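Local structure of RagA protein (Porphyromonas gingivalis, 6SLN) at residues T289-F295 against Y400-V406; K869-D875 against G975-N981; Y967-E973 against Q982-S986. The protein probably imports oligopeptides across the outer membrane as the TonB-dependent barrel component of the RagAB peptide transporter, working with the lipoprotein RagB. Residues are numbered along the deposited sequence.

Contact 1 of 3, residues T289-F295 against Y400-V406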
loop_
_atom_site.group_PDB
_atom_site.type_symbol
_atom_site.label_atom_id
_atom_site.label_comp_id
_atom_site.label_asym_id
_atom_site.label_seq_id
_atom_site.Cartn_x
_atom_site.Cartn_y
_atom_site.Cartn_z
ATOM N N THR A 289 -36.337 -0.172 -26.768
ATOM C CA THR A 289 -36.177 -1.140 -25.685
ATOM C C THR A 289 -36.209 -0.530 -24.289
ATOM O O THR A 289 -36.434 -1.270 -23.322
ATOM C CB THR A 289 -34.847 -1.878 -25.795
ATOM O OG1 THR A 289 -33.788 -0.926 -25.936
ATOM C CG2 THR A 289 -34.839 -2.770 -26.976
ATOM N N LEU A 290 -35.924 0.768 -24.150
ATOM C CA LEU A 290 -35.840 1.439 -22.854
ATOM C C LEU A 290 -36.969 2.444 -22.720
ATOM O O LEU A 290 -37.008 3.438 -23.461
ATOM C CB LEU A 290 -34.507 2.160 -22.692
ATOM C CG LEU A 290 -33.372 1.169 -22.476
ATOM C CD1 LEU A 290 -32.091 1.910 -22.239
ATOM C CD2 LEU A 290 -33.681 0.200 -21.331
ATOM N N PHE A 291 -37.875 2.203 -21.768
ATOM C CA PHE A 291 -38.895 3.188 -21.419
ATOM C C PHE A 291 -38.703 3.556 -19.951
ATOM O O PHE A 291 -39.409 3.048 -19.070
ATOM C CB PHE A 291 -40.298 2.658 -21.736
ATOM C CG PHE A 291 -40.547 2.498 -23.200
ATOM C CD1 PHE A 291 -41.064 3.547 -23.952
ATOM C CD2 PHE A 291 -40.198 1.329 -23.849
ATOM C CE1 PHE A 291 -41.270 3.419 -25.328
ATOM C CE2 PHE A 291 -40.395 1.192 -25.207
ATOM C CZ PHE A 291 -40.943 2.238 -25.949
ATOM N N PRO A 292 -37.736 4.426 -19.644
ATOM C CA PRO A 292 -37.470 4.757 -18.234
ATOM C C PRO A 292 -38.581 5.560 -17.577
ATOM O O PRO A 292 -38.709 5.544 -16.341
ATOM C CB PRO A 292 -36.174 5.570 -18.311
ATOM C CG PRO A 292 -36.234 6.211 -19.629
ATOM C CD PRO A 292 -36.891 5.213 -20.556
ATOM N N VAL A 293 -39.381 6.274 -18.357
ATOM C CA VAL A 293 -40.547 6.984 -17.851
ATOM C C VAL A 293 -41.774 6.299 -18.429
ATOM O O VAL A 293 -41.942 6.243 -19.651
ATOM C CB VAL A 293 -40.515 8.472 -18.221
ATOM C CG1 VAL A 293 -41.840 9.134 -17.844
ATOM C CG2 VAL A 293 -39.356 9.139 -17.544
ATOM N N ASP A 294 -42.626 5.782 -17.547
ATOM C CA ASP A 294 -43.809 5.010 -17.926
ATOM C C ASP A 294 -44.925 5.329 -16.929
ATOM O O ASP A 294 -44.918 4.861 -15.787
ATOM C CB ASP A 294 -43.494 3.516 -17.966
ATOM C CG ASP A 294 -44.698 2.677 -18.326
ATOM O OD1 ASP A 294 -45.761 3.242 -18.663
ATOM O OD2 ASP A 294 -44.581 1.443 -18.261
ATOM N N PHE A 295 -45.901 6.105 -17.373
ATOM C CA PHE A 295 -47.062 6.421 -16.552
ATOM C C PHE A 295 -48.175 5.383 -16.641
ATOM O O PHE A 295 -49.142 5.471 -15.875
ATOM C CB PHE A 295 -47.579 7.797 -16.949
ATOM C CG PHE A 295 -46.589 8.884 -16.682
ATOM C CD1 PHE A 295 -46.167 9.139 -15.379
ATOM C CD2 PHE A 295 -46.069 9.633 -17.709
ATOM C CE1 PHE A 295 -45.239 10.119 -15.117
ATOM C CE2 PHE A 295 -45.144 10.618 -17.459
ATOM C CZ PHE A 295 -44.723 10.864 -16.159
ATOM N N TYR A 400 -43.713 5.643 -11.588
ATOM C CA TYR A 400 -43.647 5.891 -13.021
ATOM C C TYR A 400 -42.220 6.008 -13.535
ATOM O O TYR A 400 -42.021 6.227 -14.737
ATOM C CB TYR A 400 -44.429 7.153 -13.400
ATOM C CG TYR A 400 -44.192 8.379 -12.537
ATOM C CD1 TYR A 400 -43.054 9.169 -12.692
ATOM C CD2 TYR A 400 -45.130 8.768 -11.587
ATOM C CE1 TYR A 400 -42.853 10.300 -11.924
ATOM C CE2 TYR A 400 -44.939 9.896 -10.804
ATOM C CZ TYR A 400 -43.798 10.661 -10.967
ATOM O OH TYR A 400 -43.613 11.789 -10.174
ATOM N N TYR A 401 -41.237 5.885 -12.655
ATOM C CA TYR A 401 -39.841 5.783 -13.045
ATOM C C TYR A 401 -39.493 4.309 -13.118
ATOM O O TYR A 401 -39.747 3.558 -12.173
ATOM C CB TYR A 401 -38.928 6.501 -12.050
ATOM C CG TYR A 401 -38.948 7.976 -12.242
ATOM C CD1 TYR A 401 -39.077 8.522 -13.508
ATOM C CD2 TYR A 401 -38.894 8.832 -11.154
ATOM C CE1 TYR A 401 -39.112 9.884 -13.692
ATOM C CE2 TYR A 401 -38.949 10.196 -11.319
ATOM C CZ TYR A 401 -39.054 10.724 -12.587
ATOM O OH TYR A 401 -39.080 12.094 -12.743
ATOM N N ASN A 402 -38.914 3.901 -14.240
ATOM C CA ASN A 402 -38.784 2.487 -14.585
ATOM C C ASN A 402 -37.326 2.165 -14.846
ATOM O O ASN A 402 -36.755 2.662 -15.838
ATOM C CB ASN A 402 -39.629 2.159 -15.813
ATOM C CG ASN A 402 -39.625 0.687 -16.155
ATOM O OD1 ASN A 402 -39.348 -0.176 -15.325
ATOM N ND2 ASN A 402 -39.933 0.397 -17.381
ATOM N N PRO A 403 -36.689 1.351 -14.004
ATOM C CA PRO A 403 -35.303 0.948 -14.265
ATOM C C PRO A 403 -35.175 -0.331 -15.076
ATOM O O PRO A 403 -34.066 -0.854 -15.188
ATOM C CB PRO A 403 -34.752 0.743 -12.842
ATOM C CG PRO A 403 -35.953 0.180 -12.089
ATOM C CD PRO A 403 -37.203 0.761 -12.758
ATOM N N PHE A 404 -36.268 -0.855 -15.623
ATOM C CA PHE A 404 -36.211 -2.084 -16.399
ATOM C C PHE A 404 -36.353 -1.775 -17.879
ATOM O O PHE A 404 -36.940 -0.762 -18.263
ATOM C CB PHE A 404 -37.302 -3.073 -15.986
ATOM C CG PHE A 404 -37.365 -3.356 -14.495
ATOM C CD1 PHE A 404 -38.076 -2.525 -13.648
ATOM C CD2 PHE A 404 -36.761 -4.487 -13.955
ATOM C CE1 PHE A 404 -38.152 -2.801 -12.286
ATOM C CE2 PHE A 404 -36.842 -4.764 -12.589
ATOM C CZ PHE A 404 -37.538 -3.926 -11.760
ATOM N N ASP A 405 -35.805 -2.660 -18.712
ATOM C CA ASP A 405 -36.047 -2.608 -20.150
ATOM C C ASP A 405 -37.411 -3.241 -20.442
ATOM O O ASP A 405 -38.163 -3.610 -19.532
ATOM C CB ASP A 405 -34.889 -3.257 -20.915
ATOM C CG ASP A 405 -34.862 -4.801 -20.819
ATOM O OD1 ASP A 405 -35.772 -5.445 -20.260
ATOM O OD2 ASP A 405 -33.897 -5.397 -21.336
ATOM N N VAL A 406 -37.739 -3.394 -21.728
ATOM C CA VAL A 406 -39.074 -3.853 -22.102
ATOM C C VAL A 406 -39.264 -5.344 -21.881
ATOM O O VAL A 406 -40.405 -5.827 -21.898
ATOM C CB VAL A 406 -39.371 -3.503 -23.568
ATOM C CG1 VAL A 406 -39.601 -2.008 -23.704
ATOM C CG2 VAL A 406 -38.237 -3.976 -24.456
#
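Two loops between the strands of the TonB-dependent transporter barrel meet here. Residues 289-295 lie between helices 280-283 and 301-305. Residues 400-406 follow helix 390-396. The two run in opposite directions and are joined mainly through backbone, but neither forms a regular strand. Val-293 and Tyr-401 make a single beta bridge, with CA atoms 5.0 Å apart. Two bonds surround it: Asp-294 N to Tyr-400 O at 2.9 Å, nearly straight, and Asn-402 N to Pro-292 O at 2.7 Å. Pro-292 has no amide hydrogen; it takes part through its carbonyl O. At the far end Val-406 N donates to Thr-289 O at 3.0 Å.

Apolar side chains add to the backbone bonds. The Phe-295 and Tyr-400 rings pack obliquely, centroids 5.0 Å apart and planes at 50°, with Phe-295 CE1 over one face of Tyr-400. Helix 242-252 lies against both rings through Leu-246, and Tyr-400 OH is hydrogen-bonded to Gln-249 OE1. Val-293 CG2 meets the Tyr-401 ring edge at CE1, 3.9 Å away. The Val-293 side chain also packs on Ile-268 and Ala-272 of helix 261-276. The paired loops thus lie against both helices.

Asn-402 works at both ends of its amide. OD1 accepts from Phe-404 N at 3.2 Å, an Asx turn, while ND2 donates to Phe-291 O at 3.2 Å.

Contact 2 of 3, residues K869-D875 against G975-N981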
loop_
_atom_site.group_PDB
_atom_site.type_symbol
_atom_site.label_atom_id
_atom_site.label_comp_id
_atom_site.label_asym_id
_atom_site.label_seq_id
_atom_site.Cartn_x
_atom_site.Cartn_y
_atom_site.Cartn_z
ATOM N N LYS A 869 -39.273 -2.998 22.951
ATOM C CA LYS A 869 -38.505 -2.249 21.965
ATOM C C LYS A 869 -39.390 -1.201 21.296
ATOM O O LYS A 869 -40.502 -1.498 20.844
ATOM C CB LYS A 869 -37.899 -3.202 20.927
ATOM C CG LYS A 869 -37.027 -2.554 19.851
ATOM C CD LYS A 869 -35.850 -3.474 19.492
ATOM C CE LYS A 869 -35.353 -3.291 18.069
ATOM N NZ LYS A 869 -34.948 -1.898 17.696
ATOM N N TRP A 870 -38.907 0.035 21.282
ATOM C CA TRP A 870 -39.451 1.111 20.479
ATOM C C TRP A 870 -38.359 1.584 19.532
ATOM O O TRP A 870 -37.174 1.269 19.697
ATOM C CB TRP A 870 -39.967 2.262 21.354
ATOM C CG TRP A 870 -40.865 1.759 22.455
ATOM C CD1 TRP A 870 -40.473 1.243 23.664
ATOM C CD2 TRP A 870 -42.302 1.666 22.427
ATOM N NE1 TRP A 870 -41.584 0.858 24.392
ATOM C CE2 TRP A 870 -42.712 1.108 23.655
ATOM C CE3 TRP A 870 -43.274 2.017 21.494
ATOM C CZ2 TRP A 870 -44.048 0.895 23.965
ATOM C CZ3 TRP A 870 -44.619 1.794 21.808
ATOM C CH2 TRP A 870 -44.985 1.237 23.024
ATOM N N MET A 871 -38.774 2.327 18.515
ATOM C CA MET A 871 -37.869 2.723 17.453
ATOM C C MET A 871 -38.528 3.855 16.693
ATOM O O MET A 871 -39.733 3.816 16.435
ATOM C CB MET A 871 -37.562 1.552 16.513
ATOM C CG MET A 871 -36.238 1.694 15.763
ATOM S SD MET A 871 -35.584 0.129 15.124
ATOM C CE MET A 871 -37.048 -0.570 14.333
ATOM N N ILE A 872 -37.752 4.880 16.381
ATOM C CA ILE A 872 -38.255 5.946 15.527
ATOM C C ILE A 872 -38.127 5.468 14.088
ATOM O O ILE A 872 -37.039 5.091 13.646
ATOM C CB ILE A 872 -37.489 7.255 15.758
ATOM C CG1 ILE A 872 -37.610 7.663 17.217
ATOM C CG2 ILE A 872 -37.973 8.358 14.816
ATOM C CD1 ILE A 872 -36.574 8.628 17.644
ATOM N N ASN A 873 -39.247 5.451 13.368
ATOM C CA ASN A 873 -39.267 5.035 11.976
ATOM C C ASN A 873 -38.951 6.244 11.118
ATOM O O ASN A 873 -39.836 6.920 10.598
ATOM C CB ASN A 873 -40.604 4.424 11.601
ATOM C CG ASN A 873 -40.544 3.706 10.272
ATOM O OD1 ASN A 873 -39.686 4.013 9.444
ATOM N ND2 ASN A 873 -41.434 2.728 10.068
ATOM N N ASN A 874 -37.656 6.485 10.933
ATOM C CA ASN A 874 -37.221 7.611 10.125
ATOM C C ASN A 874 -37.811 7.566 8.726
ATOM O O ASN A 874 -38.106 8.625 8.160
ATOM C CB ASN A 874 -35.703 7.620 10.055
ATOM C CG ASN A 874 -35.121 9.000 10.011
ATOM O OD1 ASN A 874 -34.012 9.202 10.473
ATOM N ND2 ASN A 874 -35.842 9.950 9.456
ATOM N N ASP A 875 -37.966 6.364 8.152
ATOM C CA ASP A 875 -38.540 6.234 6.808
ATOM C C ASP A 875 -39.876 6.957 6.727
ATOM O O ASP A 875 -40.147 7.694 5.767
ATOM C CB ASP A 875 -38.745 4.763 6.434
ATOM C CG ASP A 875 -37.508 4.111 5.843
ATOM O OD1 ASP A 875 -36.419 4.720 5.878
ATOM O OD2 ASP A 875 -37.632 2.962 5.360
ATOM N N GLY A 975 -32.377 -1.951 13.789
ATOM C CA GLY A 975 -32.055 -0.631 14.296
ATOM C C GLY A 975 -32.149 -0.585 15.806
ATOM O O GLY A 975 -32.534 -1.545 16.465
ATOM N N GLY A 976 -31.779 0.564 16.344
ATOM C CA GLY A 976 -31.831 0.705 17.777
ATOM C C GLY A 976 -32.862 1.730 18.164
ATOM O O GLY A 976 -33.984 1.393 18.575
ATOM N N ASN A 977 -32.475 2.995 18.040
ATOM C CA ASN A 977 -33.369 4.092 18.361
ATOM C C ASN A 977 -34.070 4.644 17.135
ATOM O O ASN A 977 -35.208 5.135 17.239
ATOM C CB ASN A 977 -32.605 5.214 19.069
ATOM C CG ASN A 977 -31.667 5.934 18.150
ATOM O OD1 ASN A 977 -30.915 5.302 17.410
ATOM N ND2 ASN A 977 -31.708 7.264 18.178
ATOM N N VAL A 978 -33.432 4.551 15.974
ATOM C CA VAL A 978 -34.079 4.870 14.709
ATOM C C VAL A 978 -33.864 3.711 13.756
ATOM O O VAL A 978 -32.748 3.205 13.615
ATOM C CB VAL A 978 -33.553 6.185 14.105
ATOM C CG1 VAL A 978 -32.056 6.129 13.934
ATOM C CG2 VAL A 978 -34.224 6.448 12.789
ATOM N N GLY A 979 -34.972 3.246 13.148
ATOM C CA GLY A 979 -34.906 2.428 11.951
ATOM C C GLY A 979 -34.919 3.355 10.758
ATOM O O GLY A 979 -35.760 4.250 10.667
ATOM N N LYS A 980 -33.944 3.190 9.867
ATOM C CA LYS A 980 -33.870 4.054 8.697
ATOM C C LYS A 980 -33.119 3.333 7.589
ATOM O O LYS A 980 -32.050 2.769 7.837
ATOM C CB LYS A 980 -33.186 5.381 9.040
ATOM C CG LYS A 980 -31.863 5.215 9.762
ATOM C CD LYS A 980 -31.034 6.486 9.736
ATOM C CE LYS A 980 -29.635 6.228 10.341
ATOM N NZ LYS A 980 -28.986 7.455 10.932
ATOM N N ASN A 981 -33.677 3.381 6.374
ATOM C CA ASN A 981 -33.200 2.634 5.215
ATOM C C ASN A 981 -32.602 1.290 5.620
ATOM O O ASN A 981 -31.411 1.030 5.397
ATOM C CB ASN A 981 -32.188 3.456 4.405
ATOM C CG ASN A 981 -31.845 2.790 3.065
ATOM O OD1 ASN A 981 -32.700 2.163 2.427
ATOM N ND2 ASN A 981 -30.593 2.902 2.654
#
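A short parallel pairing lines the C-terminal end of barrel strand 857-873, beside the bound peptide. Ile-872 pairs with Val-978 and Asn-873 with Gly-979. Ile-872 N donates to Asn-977 O at 2.7 Å, and Gly-979 N donates to Ile-872 O at 2.8 Å. The ladder continues as Asn-874 N donates to Gly-979 O at 2.9 Å. Asn-874 N also bonds Ile-872 O weakly at 3.1 Å, in an inverse gamma turn centred on Asn-873. Beyond it, Asp-875 OD1 accepts from Asn-981 N at 3.1 Å and also bonds Tyr-385. At the other end Lys-869 NZ donates to Gly-975 O at 2.7 Å. A CB on Gly-975 would clash with Met-871 SD.

Other polar ends are satisfied outside the pair. Asn-873 ND2 bonds Glu-922. Asn-977 ND2 bonds Thr-781 O, and Asn-981 OD1 bonds Phe-392 N. Asn-874 ND2 bonds the peptide backbone. Lys-980 NZ bonds both the backbone and a polar side chain of the peptide. The contact therefore forms part of the peptide site.

Asn-873 is the N-cap of helix 874-879. Strand 921-937 pairs with strand 857-873 through Glu-922 and Met-871, while Phe-793 of strand 792-802 packs on Ile-872 and Trp-870.

Contact 3 of 3, residues Y967-E973 against Q982-S986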
loop_
_atom_site.group_PDB
_atom_site.type_symbol
_atom_site.label_atom_id
_atom_site.label_comp_id
_atom_site.label_asym_id
_atom_site.label_seq_id
_atom_site.Cartn_x
_atom_site.Cartn_y
_atom_site.Cartn_z
ATOM N N TYR A 967 -44.534 -3.202 13.916
ATOM C CA TYR A 967 -43.636 -2.203 13.351
ATOM C C TYR A 967 -43.939 -2.003 11.871
ATOM O O TYR A 967 -43.871 -2.949 11.087
ATOM C CB TYR A 967 -42.182 -2.621 13.536
ATOM C CG TYR A 967 -41.244 -1.512 13.152
ATOM C CD1 TYR A 967 -41.268 -0.315 13.838
ATOM C CD2 TYR A 967 -40.352 -1.640 12.092
ATOM C CE1 TYR A 967 -40.423 0.725 13.504
ATOM C CE2 TYR A 967 -39.495 -0.589 11.744
ATOM C CZ TYR A 967 -39.542 0.595 12.457
ATOM O OH TYR A 967 -38.714 1.655 12.148
ATOM N N LYS A 968 -44.242 -0.771 11.485
ATOM C CA LYS A 968 -44.645 -0.452 10.119
ATOM C C LYS A 968 -43.467 -0.268 9.173
ATOM O O LYS A 968 -43.678 0.129 8.018
ATOM C CB LYS A 968 -45.526 0.808 10.108
ATOM C CG LYS A 968 -46.815 0.682 10.931
ATOM C CD LYS A 968 -47.253 2.019 11.526
ATOM C CE LYS A 968 -47.733 1.860 12.992
ATOM N NZ LYS A 968 -46.758 1.155 13.943
ATOM N N GLY A 969 -42.240 -0.542 9.617
ATOM C CA GLY A 969 -41.111 -0.690 8.722
ATOM C C GLY A 969 -40.806 -2.150 8.405
ATOM O O GLY A 969 -41.517 -3.076 8.802
ATOM N N PHE A 970 -39.703 -2.357 7.694
ATOM C CA PHE A 970 -39.434 -3.692 7.171
ATOM C C PHE A 970 -39.059 -4.664 8.284
ATOM O O PHE A 970 -39.569 -5.789 8.345
ATOM C CB PHE A 970 -38.326 -3.629 6.124
ATOM C CG PHE A 970 -38.766 -3.051 4.809
ATOM C CD1 PHE A 970 -38.757 -1.678 4.604
ATOM C CD2 PHE A 970 -39.173 -3.889 3.766
ATOM C CE1 PHE A 970 -39.145 -1.148 3.377
ATOM C CE2 PHE A 970 -39.559 -3.370 2.551
ATOM C CZ PHE A 970 -39.550 -1.994 2.358
ATOM N N ASP A 971 -38.169 -4.253 9.165
ATOM C CA ASP A 971 -37.654 -5.162 10.183
ATOM C C ASP A 971 -37.617 -4.463 11.542
ATOM O O ASP A 971 -36.846 -3.505 11.729
ATOM C CB ASP A 971 -36.257 -5.667 9.785
ATOM C CG ASP A 971 -35.749 -6.781 10.694
ATOM O OD1 ASP A 971 -36.468 -7.168 11.655
ATOM O OD2 ASP A 971 -34.613 -7.266 10.451
ATOM N N PRO A 972 -38.421 -4.911 12.512
ATOM C CA PRO A 972 -38.322 -4.319 13.856
ATOM C C PRO A 972 -36.950 -4.525 14.491
ATOM O O PRO A 972 -36.537 -3.708 15.319
ATOM C CB PRO A 972 -39.445 -5.020 14.640
ATOM C CG PRO A 972 -39.736 -6.287 13.885
ATOM C CD PRO A 972 -39.357 -6.044 12.452
ATOM N N GLU A 973 -36.211 -5.566 14.100
ATOM C CA GLU A 973 -34.867 -5.761 14.631
ATOM C C GLU A 973 -33.855 -4.787 14.046
ATOM O O GLU A 973 -32.803 -4.563 14.650
ATOM C CB GLU A 973 -34.397 -7.193 14.371
ATOM C CG GLU A 973 -33.120 -7.599 15.109
ATOM C CD GLU A 973 -32.835 -9.085 14.979
ATOM O OE1 GLU A 973 -31.769 -9.558 15.433
ATOM O OE2 GLU A 973 -33.695 -9.791 14.417
ATOM N N GLN A 982 -33.420 0.431 6.218
ATOM C CA GLN A 982 -32.914 -0.824 6.745
ATOM C C GLN A 982 -32.460 -1.755 5.630
ATOM O O GLN A 982 -33.087 -1.843 4.570
ATOM C CB GLN A 982 -33.982 -1.512 7.587
ATOM C CG GLN A 982 -34.623 -0.623 8.629
ATOM C CD GLN A 982 -35.870 -1.269 9.212
ATOM O OE1 GLN A 982 -36.746 -1.733 8.474
ATOM N NE2 GLN A 982 -35.953 -1.312 10.539
ATOM N N TYR A 983 -31.333 -2.421 5.863
ATOM C CA TYR A 983 -31.028 -3.669 5.181
ATOM C C TYR A 983 -31.714 -4.744 6.018
ATOM O O TYR A 983 -31.172 -5.166 7.044
ATOM C CB TYR A 983 -29.510 -3.892 5.068
ATOM C CG TYR A 983 -29.106 -4.972 4.081
ATOM C CD1 TYR A 983 -29.803 -6.183 4.014
ATOM C CD2 TYR A 983 -28.038 -4.784 3.216
ATOM C CE1 TYR A 983 -29.450 -7.176 3.117
ATOM C CE2 TYR A 983 -27.679 -5.779 2.293
ATOM C CZ TYR A 983 -28.393 -6.977 2.249
ATOM O OH TYR A 983 -28.058 -7.981 1.351
ATOM N N PRO A 984 -32.915 -5.179 5.651
ATOM C CA PRO A 984 -33.693 -6.034 6.560
ATOM C C PRO A 984 -33.016 -7.381 6.766
ATOM O O PRO A 984 -32.264 -7.857 5.915
ATOM C CB PRO A 984 -35.035 -6.196 5.836
ATOM C CG PRO A 984 -35.025 -5.161 4.708
ATOM C CD PRO A 984 -33.603 -4.937 4.369
ATOM N N ASN A 985 -33.268 -7.990 7.920
ATOM C CA ASN A 985 -32.855 -9.374 8.082
ATOM C C ASN A 985 -33.580 -10.236 7.060
ATOM O O ASN A 985 -34.598 -9.845 6.482
ATOM C CB ASN A 985 -33.146 -9.892 9.491
ATOM C CG ASN A 985 -32.072 -9.498 10.491
ATOM O OD1 ASN A 985 -30.915 -9.919 10.390
ATOM N ND2 ASN A 985 -32.454 -8.682 11.467
ATOM N N SER A 986 -33.037 -11.418 6.826
ATOM C CA SER A 986 -33.501 -12.242 5.727
ATOM C C SER A 986 -34.249 -13.455 6.252
ATOM O O SER A 986 -34.169 -13.810 7.432
ATOM C CB SER A 986 -32.331 -12.686 4.858
ATOM O OG SER A 986 -31.290 -13.182 5.675
#
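Gln-982, Asp-971 and Asn-985 bury the most surface in this contact, 87, 70 and 58 Å² in turn. Both segments are loop for nearly all their length, and side-chain amides and a carboxylate join them.

The Gln-982 side chain reaches across to the backbone of Asp-971 and uses both ends of its amide. OE1 accepts from Asp-971 N at 3.0 Å. NE2 donates to Asp-971 O at 2.7 Å, a weak bond because it is bent, and also bonds Ala-974 O. One side chain thus reads the backbone NH and CO of a single residue.

Asp-971 answers with its carboxylate. OD2 accepts twice from Asn-985, from N at 3.0 Å and from ND2 at 2.8 Å. OD1 turns back to its own loop and accepts from Glu-973 N at 2.9 Å, which makes an Asx turn. OD1 also forms a salt bridge with Arg-928 of strand 921-937, and Glu-973 OE2 forms another with the same arginine.

Asn-985 ND2 has a further acceptor in the backbone O of Thr-133, in the plug domain. The apolar part is small. Phe-970 CB lies 3.9 Å from Pro-984 CG, and Thr-391 of helix 390-396 touches both residues.

Overall, the two loop ends are pinned together at the base of an excursion between barrel strands 951-964 and 986-996. This buried loop bonds the plug at Thr-133, consistent with the plugged barrel of TonB-dependent transporters.

Contacts 2 and 3 form one continuous region, with centres 9 Å apart. Their segments alternate along the chain: residues 975-981 of contact 2 lie between the two halves of contact 3. They touch directly. Met-871 CE lies 3.3 Å from Tyr-967 CZ, and Lys-869 CE lies 3.0 Å from Pro-972 O. Contact 2 meets the bound peptide, while contact 3 links the base of the same excursion to Thr-133. Contact 1 stands apart. Its centre is 32 Å from that of contact 2 and 28 Å from that of contact 3, with nearest atoms about 15 and 14 Å away. It closes earlier in the chain. Helix 390-396, which precedes residues 400-406, touches contact 3.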